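Local coordinates for protein lipopolysaccharide heptosyltransferase 2 (Escherichia coli, PDB 1PSW) that transfers a heptose unit from ADP-L-glycero-beta-D-manno-heptose to the heptosyl-Kdo2-lipid A module, adding the second heptose of the lipopolysaccharide inner core, at residues N172-S177 and V256-A261; E204-L209 and Y214-F219; G271-A276 and R281-L286. All coordinates share one frame; numbering follows the deposited sequence.

In the fold
All three contacts belong to the Rossmann-like half of this GT-B glycosyltransferase built on the parallel sheet of strands 243-245, 215-218, 182-186, 264-268, 283-287 and 302-306, and their centres lie about 15 to 16 Å apart. Interaction 2 is nested along the chain inside the loop closed by interaction 1; interaction 3 follows both. Interactions 1 and 3 share one face of the sheet, where Val-256 and Ile-259 pack on helix 271-278; helix 199-211 of interaction 2 lies on the other. Strand 215-218 and Phe-219, whose ring meets Leu-258 and Ile-259 and whose CB meets Leu-272, connect the two sides. Helices on both faces make this a three-layer domain.

Interaction 1. Residues N172-S177 and V256-A261; sequences NQFSLS and VILIAA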
loop_
_atom_site.group_PDB
_atom_site.type_symbol
_atom_site.label_atom_id
_atom_site.label_comp_id
_atom_site.label_asym_id
_atom_site.label_seq_id
_atom_site.Cartn_x
_atom_site.Cartn_y
_atom_site.Cartn_z
ATOM N N ASN A 172 6.491 -22.156 -2.755
ATOM C CA ASN A 172 6.336 -23.348 -3.594
ATOM C C ASN A 172 5.158 -23.170 -4.559
ATOM O O ASN A 172 5.200 -23.644 -5.691
ATOM C CB ASN A 172 6.110 -24.616 -2.752
ATOM C CG ASN A 172 7.362 -25.079 -2.027
ATOM O OD1 ASN A 172 8.474 -25.027 -2.569
ATOM N ND2 ASN A 172 7.184 -25.559 -0.804
ATOM N N GLN A 173 4.104 -22.501 -4.104
ATOM C CA GLN A 173 2.925 -22.260 -4.930
ATOM C C GLN A 173 3.300 -21.486 -6.193
ATOM O O GLN A 173 2.650 -21.609 -7.228
ATOM C CB GLN A 173 1.898 -21.486 -4.104
ATOM C CG GLN A 173 0.652 -20.995 -4.812
ATOM C CD GLN A 173 -0.352 -20.482 -3.798
ATOM O OE1 GLN A 173 -0.050 -19.577 -3.012
ATOM N NE2 GLN A 173 -1.546 -21.052 -3.806
ATOM N N PHE A 174 4.361 -20.695 -6.106
ATOM C CA PHE A 174 4.793 -19.924 -7.254
ATOM C C PHE A 174 6.097 -20.422 -7.871
ATOM O O PHE A 174 6.802 -19.692 -8.564
ATOM C CB PHE A 174 4.839 -18.444 -6.868
ATOM C CG PHE A 174 3.477 -17.822 -6.801
ATOM C CD1 PHE A 174 2.845 -17.404 -7.968
ATOM C CD2 PHE A 174 2.776 -17.761 -5.596
ATOM C CE1 PHE A 174 1.532 -16.937 -7.938
ATOM C CE2 PHE A 174 1.463 -17.296 -5.555
ATOM C CZ PHE A 174 0.841 -16.889 -6.727
ATOM N N SER A 175 6.393 -21.694 -7.612
ATOM C CA SER A 175 7.569 -22.357 -8.158
ATOM C C SER A 175 8.885 -21.645 -7.908
ATOM O O SER A 175 9.747 -21.591 -8.789
ATOM C CB SER A 175 7.385 -22.561 -9.661
ATOM O OG SER A 175 6.222 -23.316 -9.925
ATOM N N LEU A 176 9.038 -21.101 -6.707
ATOM C CA LEU A 176 10.263 -20.410 -6.352
ATOM C C LEU A 176 11.198 -21.356 -5.618
ATOM O O LEU A 176 10.764 -22.150 -4.780
ATOM C CB LEU A 176 9.956 -19.198 -5.469
ATOM C CG LEU A 176 9.155 -18.086 -6.147
ATOM C CD1 LEU A 176 8.823 -16.995 -5.138
ATOM C CD2 LEU A 176 9.962 -17.516 -7.307
ATOM N N SER A 177 12.483 -21.265 -5.943
ATOM C CA SER A 177 13.505 -22.101 -5.327
ATOM C C SER A 177 13.986 -21.527 -4.001
ATOM O O SER A 177 14.093 -20.311 -3.847
ATOM C CB SER A 177 14.701 -22.238 -6.269
ATOM O OG SER A 177 15.778 -22.894 -5.616
ATOM N N VAL A 256 1.616 -10.090 -0.506
ATOM C CA VAL A 256 2.048 -9.705 0.838
ATOM C C VAL A 256 2.993 -10.759 1.410
ATOM O O VAL A 256 4.048 -10.441 1.949
ATOM C CB VAL A 256 0.851 -9.575 1.791
ATOM C CG1 VAL A 256 1.342 -9.511 3.223
ATOM C CG2 VAL A 256 0.049 -8.310 1.446
ATOM N N ILE A 257 2.595 -12.020 1.291
ATOM C CA ILE A 257 3.389 -13.135 1.791
ATOM C C ILE A 257 4.760 -13.208 1.106
ATOM O O ILE A 257 5.783 -13.279 1.771
ATOM C CB ILE A 257 2.633 -14.482 1.590
ATOM C CG1 ILE A 257 1.364 -14.500 2.457
ATOM C CG2 ILE A 257 3.550 -15.649 1.944
ATOM C CD1 ILE A 257 0.350 -15.567 2.065
ATOM N N LEU A 258 4.767 -13.155 -0.223
ATOM C CA LEU A 258 6.029 -13.229 -0.976
ATOM C C LEU A 258 6.975 -12.057 -0.697
ATOM O O LEU A 258 8.192 -12.233 -0.628
ATOM C CB LEU A 258 5.746 -13.336 -2.476
ATOM C CG LEU A 258 5.109 -14.670 -2.895
ATOM C CD1 LEU A 258 4.697 -14.636 -4.362
ATOM C CD2 LEU A 258 6.089 -15.814 -2.644
ATOM N N ILE A 259 6.414 -10.862 -0.573
ATOM C CA ILE A 259 7.217 -9.696 -0.259
ATOM C C ILE A 259 7.869 -9.916 1.116
ATOM O O ILE A 259 9.053 -9.631 1.311
ATOM C CB ILE A 259 6.339 -8.411 -0.263
ATOM C CG1 ILE A 259 6.014 -8.040 -1.714
ATOM C CG2 ILE A 259 7.070 -7.248 0.444
ATOM C CD1 ILE A 259 4.996 -6.922 -1.871
ATOM N N ALA A 260 7.103 -10.457 2.056
ATOM C CA ALA A 260 7.621 -10.724 3.393
ATOM C C ALA A 260 8.790 -11.715 3.328
ATOM O O ALA A 260 9.702 -11.653 4.144
ATOM C CB ALA A 260 6.501 -11.292 4.273
ATOM N N ALA A 261 8.762 -12.623 2.352
ATOM C CA ALA A 261 9.815 -13.629 2.207
ATOM C C ALA A 261 11.099 -13.102 1.561
ATOM O O ALA A 261 12.111 -13.792 1.540
ATOM C CB ALA A 261 9.285 -14.821 1.420
#
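Phe-174 and Leu-258 mark the closest backbone approach, their CA atoms 9.3 Å apart, with the tail of helix 164-173 lying beside helix 252-260 and side chains alone bridging the gap. The first of these helices ends in a Schellman motif. Ser-175, its C-prime residue with phi at 53°, gives its N to Asn-172 O over 3.0 Å, and Leu-176 N reaches back to Cys-171 O. The turn brings Phe-174 and Leu-176, one on each side of Ser-175, round to the same partner.

Leu-258 meets them with its forked end. With CG opposite its own carbonyl carbon (chi1 -69°), the branch is directed toward residues 172-177. CD1 comes in obliquely against the Phe-174 ring at CD2, 3.9 Å away, with CG of the ring slightly farther off. The other methyl, CD2, touches Leu-176 CD1, also at 3.9 Å. The contact is buried and wholly apolar; Phe-219 and Leu-246 pack against Leu-258 as well, and Leu-176 leans on Met-182. Phe-174 O accepts a bond from Arg-244 NE, which ties the residue just past the helix to strand 243-245. Here a helix ended by a Schellman motif packs, through Phe-174 and Leu-176, on Leu-258 of a neighbouring helix, at the flank of the Rossmann-like domain of a GT-B glycosyltransferase.

Interaction 2. Residues E204-L209 and Y214-F219; sequences ELAKQL and YQVVLF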
loop_
_atom_site.group_PDB
_atom_site.type_symbol
_atom_site.label_atom_id
_atom_site.label_comp_id
_atom_site.label_asym_id
_atom_site.label_seq_id
_atom_site.Cartn_x
_atom_site.Cartn_y
_atom_site.Cartn_z
ATOM N N GLU A 204 19.660 -4.266 -15.229
ATOM C CA GLU A 204 21.069 -4.184 -14.863
ATOM C C GLU A 204 21.235 -4.532 -13.381
ATOM O O GLU A 204 22.159 -5.251 -12.996
ATOM C CB GLU A 204 21.596 -2.771 -15.141
ATOM C CG GLU A 204 23.028 -2.502 -14.692
ATOM C CD GLU A 204 24.021 -3.503 -15.254
ATOM O OE1 GLU A 204 24.004 -3.743 -16.481
ATOM O OE2 GLU A 204 24.829 -4.045 -14.467
ATOM N N LEU A 205 20.333 -4.023 -12.547
ATOM C CA LEU A 205 20.395 -4.306 -11.113
ATOM C C LEU A 205 20.191 -5.795 -10.853
ATOM O O LEU A 205 20.816 -6.372 -9.963
ATOM C CB LEU A 205 19.332 -3.501 -10.347
ATOM C CG LEU A 205 19.324 -3.709 -8.818
ATOM C CD1 LEU A 205 20.696 -3.382 -8.243
ATOM C CD2 LEU A 205 18.264 -2.835 -8.167
ATOM N N ALA A 206 19.302 -6.415 -11.623
ATOM C CA ALA A 206 19.041 -7.840 -11.454
ATOM C C ALA A 206 20.296 -8.651 -11.800
ATOM O O ALA A 206 20.639 -9.611 -11.101
ATOM C CB ALA A 206 17.867 -8.270 -12.337
ATOM N N LYS A 207 20.983 -8.266 -12.873
ATOM C CA LYS A 207 22.199 -8.972 -13.278
ATOM C C LYS A 207 23.226 -8.914 -12.158
ATOM O O LYS A 207 23.892 -9.905 -11.848
ATOM C CB LYS A 207 22.808 -8.340 -14.534
ATOM C CG LYS A 207 21.928 -8.419 -15.751
ATOM C CD LYS A 207 22.586 -7.748 -16.943
ATOM C CE LYS A 207 21.662 -7.784 -18.140
ATOM N NZ LYS A 207 22.179 -7.003 -19.293
ATOM N N GLN A 208 23.360 -7.737 -11.560
ATOM C CA GLN A 208 24.309 -7.532 -10.472
ATOM C C GLN A 208 23.950 -8.367 -9.242
ATOM O O GLN A 208 24.830 -8.931 -8.589
ATOM C CB GLN A 208 24.334 -6.056 -10.078
ATOM C CG GLN A 208 24.769 -5.106 -11.171
ATOM C CD GLN A 208 26.262 -5.122 -11.402
ATOM O OE1 GLN A 208 26.802 -6.036 -12.030
ATOM N NE2 GLN A 208 26.947 -4.117 -10.867
ATOM N N LEU A 209 22.660 -8.422 -8.920
ATOM C CA LEU A 209 22.192 -9.176 -7.757
ATOM C C LEU A 209 22.322 -10.684 -7.953
ATOM O O LEU A 209 22.723 -11.410 -7.041
ATOM C CB LEU A 209 20.737 -8.809 -7.431
ATOM C CG LEU A 209 20.531 -7.422 -6.808
ATOM C CD1 LEU A 209 19.042 -7.080 -6.714
ATOM C CD2 LEU A 209 21.176 -7.399 -5.435
ATOM N N TYR A 214 21.942 -13.838 -5.361
ATOM C CA TYR A 214 20.522 -13.655 -5.084
ATOM C C TYR A 214 19.680 -14.057 -6.294
ATOM O O TYR A 214 20.207 -14.287 -7.382
ATOM C CB TYR A 214 20.235 -12.178 -4.756
ATOM C CG TYR A 214 20.794 -11.700 -3.435
ATOM C CD1 TYR A 214 20.091 -11.909 -2.244
ATOM C CD2 TYR A 214 22.035 -11.057 -3.367
ATOM C CE1 TYR A 214 20.612 -11.493 -1.019
ATOM C CE2 TYR A 214 22.562 -10.637 -2.145
ATOM C CZ TYR A 214 21.846 -10.860 -0.979
ATOM O OH TYR A 214 22.360 -10.463 0.232
ATOM N N GLN A 215 18.371 -14.172 -6.087
ATOM C CA GLN A 215 17.445 -14.442 -7.179
ATOM C C GLN A 215 16.489 -13.253 -7.109
ATOM O O GLN A 215 16.323 -12.650 -6.047
ATOM C CB GLN A 215 16.698 -15.768 -6.998
ATOM C CG GLN A 215 15.747 -15.848 -5.815
ATOM C CD GLN A 215 14.936 -17.131 -5.838
ATOM O OE1 GLN A 215 14.150 -17.359 -6.758
ATOM N NE2 GLN A 215 15.130 -17.980 -4.832
ATOM N N VAL A 216 15.871 -12.907 -8.230
ATOM C CA VAL A 216 14.978 -11.757 -8.279
ATOM C C VAL A 216 13.541 -12.160 -8.595
ATOM O O VAL A 216 13.292 -13.112 -9.340
ATOM C CB VAL A 216 15.494 -10.736 -9.338
ATOM C CG1 VAL A 216 14.521 -9.574 -9.502
ATOM C CG2 VAL A 216 16.866 -10.227 -8.913
ATOM N N VAL A 217 12.600 -11.441 -7.994
ATOM C CA VAL A 217 11.186 -11.680 -8.212
ATOM C C VAL A 217 10.547 -10.329 -8.492
ATOM O O VAL A 217 10.756 -9.372 -7.749
ATOM C CB VAL A 217 10.516 -12.311 -6.965
ATOM C CG1 VAL A 217 9.041 -12.582 -7.242
ATOM C CG2 VAL A 217 11.233 -13.595 -6.575
ATOM N N LEU A 218 9.764 -10.261 -9.564
ATOM C CA LEU A 218 9.100 -9.022 -9.974
ATOM C C LEU A 218 7.638 -9.080 -9.561
ATOM O O LEU A 218 6.938 -10.029 -9.910
ATOM C CB LEU A 218 9.192 -8.864 -11.500
ATOM C CG LEU A 218 10.572 -9.156 -12.103
ATOM C CD1 LEU A 218 10.515 -9.169 -13.630
ATOM C CD2 LEU A 218 11.572 -8.104 -11.612
ATOM N N PHE A 219 7.185 -8.070 -8.819
ATOM C CA PHE A 219 5.800 -8.001 -8.359
ATOM C C PHE A 219 5.072 -6.869 -9.065
ATOM O O PHE A 219 5.682 -5.858 -9.420
ATOM C CB PHE A 219 5.724 -7.738 -6.849
ATOM C CG PHE A 219 6.350 -8.807 -6.006
ATOM C CD1 PHE A 219 5.740 -10.047 -5.868
ATOM C CD2 PHE A 219 7.544 -8.563 -5.327
ATOM C CE1 PHE A 219 6.308 -11.031 -5.064
ATOM C CE2 PHE A 219 8.122 -9.539 -4.520
ATOM C CZ PHE A 219 7.502 -10.774 -4.389
#
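Leu-209 O takes the backbone N-H of Tyr-214, with 3.1 Å between Leu-209 O and Tyr-214 N. This bond closes the short turn between helix 199-211 and strand 215-218. The same oxygen lies 3.5 Å from Tyr-214 CB and sits at the edge of the tyrosine ring, near the ring's plane, on the side of CD2. Tyr-214 is placed for this by its first torsion, which holds CG beside the backbone N and opposite the carbonyl carbon (chi1 -70°); the ring therefore stays close to the carbonyl that its own N-H grips. A looser touch joins the two CD2 atoms of Leu-209 and Tyr-214, and Leu-343 of helix 332-347 packs on the Tyr-214 side chain too.

Two residues farther along, Val-216 turns its CG2 methyl to the helix. It meets Ala-206 CB at 4.1 Å and, one helical turn on, Leu-209 CB at 4.4 Å. The small alanine lets the helix backbone come near the strand, and Val-216 CG2 lies as close to Ala-206 CA as to its CB. The rest of Leu-209 reaches Ile-183 and Phe-185 on strand 182-186, so the helix rests on both strands that it connects. Strand 215-218 runs between strands 182-186 and 243-245, bonded to each through its backbone. Together these features make up the helix-to-strand half of the beta-alpha-beta crossover formed by strand 182-186, helix 199-211 and strand 215-218, at the start of the second Rossmann-like domain of the GT-B fold.

Interaction 3. Residues G271-A276 and R281-L286; sequences GLMHVA and RPLVAL
Met-273, a selenomethionine, and Leu-283 meet at about a right angle within the beta-alpha-beta unit of strand 264-268, helix 271-278 and strand 283-287, part of the Rossmann-like sheet. The helix runs nearly antiparallel to the strand after it, at 158° with axes 9.7 Å apart. CG of Met-273 is held opposite its backbone N (chi1 179°), which carries the chain out from the helix toward Ala-285; CG lies 4.1 Å from Leu-283 CD2. Farther out, SE stands 3.6 Å from Ala-285 CB, and the chain then bends at chi3.

The other branch of Leu-283 points at the next helical turn. Its CD1 lies against Ala-276 CB. Leu-283 is thus wedged between two residues a turn apart, while Ile-265 of the adjoining strand packs on both it and Ala-276.

The turn itself is closed by a rather long backbone bond from Arg-281 N to Ala-276 O, 3.3 Å. The arginine's chain, bent at chi2 and chi3, leads away from the helix: NH1 forms a salt bridge with Glu-346 and a hydrogen bond to Cys-262 O, and Pro-282 CD sits over the centre of one face of the Arg-281 guanidinium, 3.6 Å above the guanidinium plane.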
loop_
_atom_site.group_PDB
_atom_site.type_symbol
_atom_site.label_atom_id
_atom_site.label_comp_id
_atom_site.label_asym_id
_atom_site.label_seq_id
_atom_site.Cartn_x
_atom_site.Cartn_y
_atom_site.Cartn_z
ATOM N N GLY A 271 1.960 1.785 -4.692
ATOM C CA GLY A 271 1.222 1.128 -3.627
ATOM C C GLY A 271 1.956 -0.017 -2.941
ATOM O O GLY A 271 1.875 -0.163 -1.716
ATOM N N LEU A 272 2.675 -0.837 -3.702
ATOM C CA LEU A 272 3.382 -1.957 -3.090
ATOM C C LEU A 272 4.495 -1.498 -2.161
ATOM O O LEU A 272 4.890 -2.233 -1.260
ATOM C CB LEU A 272 3.929 -2.909 -4.159
ATOM C CG LEU A 272 2.863 -3.712 -4.927
ATOM C CD1 LEU A 272 3.563 -4.561 -5.990
ATOM C CD2 LEU A 272 2.071 -4.611 -3.968
HETATM N N MSE A 273 5.006 -0.290 -2.372
HETATM C CA MSE A 273 6.047 0.241 -1.495
HETATM C C MSE A 273 5.495 0.227 -0.070
HETATM O O MSE A 273 6.148 -0.225 0.866
HETATM C CB MSE A 273 6.382 1.683 -1.879
HETATM C CG MSE A 273 7.452 2.343 -1.008
HETATM SE SE MSE A 273 7.749 4.213 -1.458
HETATM C CE MSE A 273 6.166 4.868 -0.448
ATOM N N HIS A 274 4.279 0.735 0.079
ATOM C CA HIS A 274 3.620 0.785 1.383
ATOM C C HIS A 274 3.416 -0.591 1.996
ATOM O O HIS A 274 3.476 -0.745 3.219
ATOM C CB HIS A 274 2.298 1.533 1.251
ATOM C CG HIS A 274 2.483 2.951 0.825
ATOM N ND1 HIS A 274 3.133 3.876 1.611
ATOM C CD2 HIS A 274 2.223 3.571 -0.349
ATOM C CE1 HIS A 274 3.274 5.004 0.938
ATOM N NE2 HIS A 274 2.732 4.843 -0.255
ATOM N N VAL A 275 3.178 -1.587 1.150
ATOM C CA VAL A 275 3.005 -2.947 1.630
ATOM C C VAL A 275 4.331 -3.436 2.225
ATOM O O VAL A 275 4.353 -3.960 3.336
ATOM C CB VAL A 275 2.546 -3.892 0.489
ATOM C CG1 VAL A 275 2.519 -5.335 0.980
ATOM C CG2 VAL A 275 1.152 -3.479 0.005
ATOM N N ALA A 276 5.431 -3.254 1.493
ATOM C CA ALA A 276 6.748 -3.670 1.971
ATOM C C ALA A 276 7.092 -2.960 3.288
ATOM O O ALA A 276 7.635 -3.570 4.213
ATOM C CB ALA A 276 7.811 -3.364 0.908
ATOM N N ARG A 281 10.211 -4.781 5.844
ATOM C CA ARG A 281 11.258 -5.403 5.049
ATOM C C ARG A 281 12.227 -4.309 4.603
ATOM O O ARG A 281 11.812 -3.179 4.352
ATOM C CB ARG A 281 10.654 -6.075 3.801
ATOM C CG ARG A 281 9.785 -7.314 4.049
ATOM C CD ARG A 281 10.635 -8.550 4.326
ATOM N NE ARG A 281 11.209 -8.511 5.650
ATOM C CZ ARG A 281 12.444 -8.880 5.951
ATOM N NH1 ARG A 281 13.273 -9.330 5.017
ATOM N NH2 ARG A 281 12.850 -8.778 7.209
ATOM N N PRO A 282 13.533 -4.613 4.528
ATOM C CA PRO A 282 14.463 -3.569 4.086
ATOM C C PRO A 282 13.988 -3.172 2.697
ATOM O O PRO A 282 13.632 -4.030 1.891
ATOM C CB PRO A 282 15.801 -4.289 4.050
ATOM C CG PRO A 282 15.665 -5.284 5.169
ATOM C CD PRO A 282 14.259 -5.818 4.968
ATOM N N LEU A 283 13.978 -1.878 2.419
ATOM C CA LEU A 283 13.497 -1.417 1.132
ATOM C C LEU A 283 14.178 -0.148 0.655
ATOM O O LEU A 283 14.552 0.713 1.443
ATOM C CB LEU A 283 11.977 -1.216 1.213
ATOM C CG LEU A 283 11.240 -0.387 0.163
ATOM C CD1 LEU A 283 9.993 -1.110 -0.333
ATOM C CD2 LEU A 283 10.875 0.947 0.788
ATOM N N VAL A 284 14.356 -0.060 -0.654
ATOM C CA VAL A 284 14.966 1.111 -1.269
ATOM C C VAL A 284 13.881 1.657 -2.192
ATOM O O VAL A 284 13.452 0.971 -3.122
ATOM C CB VAL A 284 16.215 0.736 -2.102
ATOM C CG1 VAL A 284 16.784 1.982 -2.775
ATOM C CG2 VAL A 284 17.266 0.103 -1.210
ATOM N N ALA A 285 13.439 2.881 -1.922
ATOM C CA ALA A 285 12.394 3.533 -2.697
ATOM C C ALA A 285 12.982 4.619 -3.597
ATOM O O ALA A 285 13.612 5.563 -3.127
ATOM C CB ALA A 285 11.354 4.122 -1.755
ATOM N N LEU A 286 12.767 4.465 -4.900
ATOM C CA LEU A 286 13.292 5.388 -5.898
ATOM C C LEU A 286 12.303 6.460 -6.333
ATOM O O LEU A 286 11.235 6.157 -6.877
ATOM C CB LEU A 286 13.764 4.591 -7.111
ATOM C CG LEU A 286 14.616 3.371 -6.742
ATOM C CD1 LEU A 286 15.062 2.666 -8.018
ATOM C CD2 LEU A 286 15.840 3.800 -5.916
#